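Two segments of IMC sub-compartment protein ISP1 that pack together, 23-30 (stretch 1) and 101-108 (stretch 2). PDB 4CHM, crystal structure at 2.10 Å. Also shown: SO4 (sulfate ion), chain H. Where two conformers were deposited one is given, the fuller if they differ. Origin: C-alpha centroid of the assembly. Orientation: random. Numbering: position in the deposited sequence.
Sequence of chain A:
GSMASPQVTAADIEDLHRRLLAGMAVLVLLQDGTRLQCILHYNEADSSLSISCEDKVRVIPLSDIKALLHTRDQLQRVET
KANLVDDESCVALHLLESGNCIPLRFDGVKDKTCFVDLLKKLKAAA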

# COMPACT_ATOMS: atom_id res chain seq x y z
N GLY A 23 -0.47 -0.93 -13.26
CA GLY A 23 -1.69 -0.74 -12.49
C GLY A 23 -2.16 -2.06 -11.91
O GLY A 23 -2.04 -3.08 -12.56
N MET A 24 -2.61 -2.05 -10.66
CA MET A 24 -3.01 -3.30 -10.02
C MET A 24 -4.24 -3.12 -9.11
O MET A 24 -4.44 -2.05 -8.51
CB MET A 24 -1.86 -3.88 -9.21
CG MET A 24 -1.47 -3.00 -8.01
SD MET A 24 0.04 -3.58 -7.19
CE MET A 24 -0.58 -5.11 -6.48
N ALA A 25 -5.00 -4.16 -8.95
CA ALA A 25 -6.18 -4.12 -8.13
C ALA A 25 -5.90 -4.16 -6.61
O ALA A 25 -5.17 -5.00 -6.11
CB ALA A 25 -7.10 -5.26 -8.52
N VAL A 26 -6.52 -3.23 -5.92
CA VAL A 26 -6.51 -3.20 -4.48
C VAL A 26 -7.80 -2.66 -3.94
O VAL A 26 -8.56 -2.13 -4.64
CB VAL A 26 -5.39 -2.31 -3.88
CG1 VAL A 26 -4.02 -2.80 -4.17
CG2 VAL A 26 -5.57 -0.87 -4.19
N LEU A 27 -7.98 -2.79 -2.64
CA LEU A 27 -9.03 -2.11 -1.93
C LEU A 27 -8.51 -1.01 -1.05
O LEU A 27 -7.46 -1.11 -0.48
CB LEU A 27 -9.83 -3.05 -1.07
CG LEU A 27 -10.40 -4.31 -1.65
CD1 LEU A 27 -11.20 -5.02 -0.60
CD2 LEU A 27 -11.23 -4.00 -2.84
N VAL A 28 -9.28 0.04 -0.95
CA VAL A 28 -9.08 0.99 0.07
C VAL A 28 -10.11 0.76 1.17
O VAL A 28 -11.26 0.52 0.90
CB VAL A 28 -9.15 2.41 -0.49
CG1 VAL A 28 -9.24 3.43 0.59
CG2 VAL A 28 -7.98 2.66 -1.42
N LEU A 29 -9.68 0.80 2.40
CA LEU A 29 -10.58 0.60 3.53
C LEU A 29 -10.94 1.94 4.22
O LEU A 29 -10.07 2.66 4.75
CB LEU A 29 -10.00 -0.43 4.52
CG LEU A 29 -9.43 -1.74 3.90
CD1 LEU A 29 -8.52 -2.50 4.85
CD2 LEU A 29 -10.54 -2.66 3.34
N LEU A 30 -12.21 2.33 4.10
CA LEU A 30 -12.62 3.65 4.55
C LEU A 30 -12.84 3.66 6.07
O LEU A 30 -13.00 2.59 6.70
CB LEU A 30 -13.88 4.15 3.78
CG LEU A 30 -13.71 4.33 2.25
CD1 LEU A 30 -14.99 4.82 1.60
CD2 LEU A 30 -12.59 5.30 1.92
N CYS A 101 -4.00 8.78 7.07
CA CYS A 101 -3.54 7.49 6.59
C CYS A 101 -4.52 6.88 5.58
O CYS A 101 -5.72 6.88 5.80
CB CYS A 101 -3.33 6.53 7.77
SG CYS A 101 -2.25 7.14 9.10
N ILE A 102 -3.99 6.35 4.48
CA ILE A 102 -4.83 5.63 3.53
C ILE A 102 -4.52 4.15 3.59
O ILE A 102 -3.45 3.71 3.14
CB ILE A 102 -4.62 6.14 2.10
CG1 ILE A 102 -5.01 7.64 2.00
CG2 ILE A 102 -5.45 5.31 1.12
CD1 ILE A 102 -4.76 8.25 0.62
N PRO A 103 -5.47 3.35 4.08
CA PRO A 103 -5.17 1.92 4.18
C PRO A 103 -5.50 1.15 2.91
O PRO A 103 -6.62 1.18 2.43
CB PRO A 103 -6.07 1.45 5.34
CG PRO A 103 -6.54 2.74 6.02
CD PRO A 103 -6.66 3.70 4.88
N LEU A 104 -4.49 0.46 2.37
CA LEU A 104 -4.61 -0.31 1.12
C LEU A 104 -4.57 -1.77 1.50
O LEU A 104 -3.65 -2.21 2.22
CB LEU A 104 -3.43 -0.06 0.20
CG LEU A 104 -3.13 1.37 -0.21
CD1 LEU A 104 -1.84 1.42 -0.98
CD2 LEU A 104 -4.26 1.93 -1.02
N ARG A 105 -5.52 -2.53 1.01
CA ARG A 105 -5.48 -4.00 1.24
C ARG A 105 -5.10 -4.73 -0.06
O ARG A 105 -5.77 -4.56 -1.07
CB ARG A 105 -6.82 -4.52 1.74
CG ARG A 105 -6.78 -6.04 1.99
CD ARG A 105 -8.13 -6.56 2.41
NE ARG A 105 -8.51 -6.14 3.78
CZ ARG A 105 -9.74 -6.30 4.28
NH1 ARG A 105 -10.71 -6.79 3.50
NH2 ARG A 105 -10.03 -5.90 5.52
N PHE A 106 -3.99 -5.46 -0.03
CA PHE A 106 -3.51 -6.19 -1.18
C PHE A 106 -4.17 -7.57 -1.23
O PHE A 106 -4.86 -7.95 -0.30
CB PHE A 106 -1.97 -6.31 -1.14
CG PHE A 106 -1.27 -5.00 -1.34
CD1 PHE A 106 -1.12 -4.12 -0.27
CD2 PHE A 106 -0.93 -4.57 -2.64
CE1 PHE A 106 -0.59 -2.85 -0.48
CE2 PHE A 106 -0.40 -3.32 -2.84
CZ PHE A 106 -0.22 -2.45 -1.76
N ASP A 107 -3.84 -8.35 -2.25
CA ASP A 107 -4.41 -9.69 -2.43
C ASP A 107 -4.01 -10.71 -1.36
O ASP A 107 -4.66 -11.72 -1.20
CB ASP A 107 -4.05 -10.22 -3.82
CG ASP A 107 -4.77 -9.48 -4.92
OD1 ASP A 107 -5.38 -8.42 -4.64
OD2 ASP A 107 -4.75 -9.95 -6.08
N GLY A 108 -2.90 -10.48 -0.69
CA GLY A 108 -2.49 -11.39 0.38
C GLY A 108 -1.18 -10.94 0.98
O GLY A 108 -0.72 -9.81 0.70
S SO4 H . -13.13 -8.12 5.76
O1 SO4 H . -12.36 -9.42 5.67
O2 SO4 H . -12.53 -7.16 6.78
O3 SO4 H . -14.56 -8.40 6.12
O4 SO4 H . -13.22 -7.43 4.43

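The two stretches lie side by side as antiparallel strands, far apart in sequence but joined by three backbone hydrogen bonds and by side chains packed on both faces of the sheet. Stretch 2 enters with Cys101, whose side chain is out of reach of the partner. The first contact is made by Ile102, a branched residue well suited to a strand; its CG2 lies 4.3 Å from CG1 of Val28, a modest apolar contact at the margin of the pairing.

Pro103 has no amide hydrogen to give, but its carbonyl is free to accept. Leu29 N donates to Pro103 O at 3.1 Å, and the same oxygen receives a CA-H...O contact from Val28 CA at 3.4 Å. The compact ring is buried and packs beside Leu29, with Pro103 CB 4.4 Å from Leu29 CB.

Leu104 pairs with Val28 at a non-hydrogen-bonded position, so side chains rather than amides join these two residues. Both project to the same face, where Leu104 CD2 meets Val28 CG2 at 3.8 Å and Val26 CG2 at 4.4 Å. Leucine reaches far enough to touch two valines on the neighbouring strand, and all three residues are buried. Leu104 CA also approaches Leu27 O at 3.4 Å in a second CA-H...O contact.

Arg105 forms the hydrogen-bonded pair with Leu27: Arg105 N donates to Leu27 O at 2.8 Å, and Leu27 N donates to Arg105 O at 3.2 Å, both nearly linear. On the face shared with Leu27, the long arginine side chain is extended through chi1 and chi2, both t, then turns at chi3, m. The chain starts beside Leu27, with Arg105 CB 4.4 Å from Leu27 CB, and carries the guanidinium to the leucine side chains of stretch 1. Leu29 CD2 covers one face of the guanidinium, and Leu29 CD1 lies 3.8 Å from Arg105 NH2. The edge remains available to a sulfate ion, probably from the crystallisation liquor: NH1 of Arg105 donates to sulfate O4 at 2.8 Å and NH2 to sulfate O2 at 3.1 Å.

Beyond the strand, the CA-to-CB bond of Phe106 points away from stretch 1, yet its ring comes back within reach. Phe106 CD2 lies 3.9 Å from both Val26 CG1 and Met24 CE; the valine methyl makes an off-centre CH-pi contact, while the methionine methyl sits at the ring edge. A large aromatic ring and a flexible thioether thus fill buried space together. Asp107, exposed as befits a carboxylate, adds little, and Gly108 occupies the N-cap position before a helix, clear of the partner.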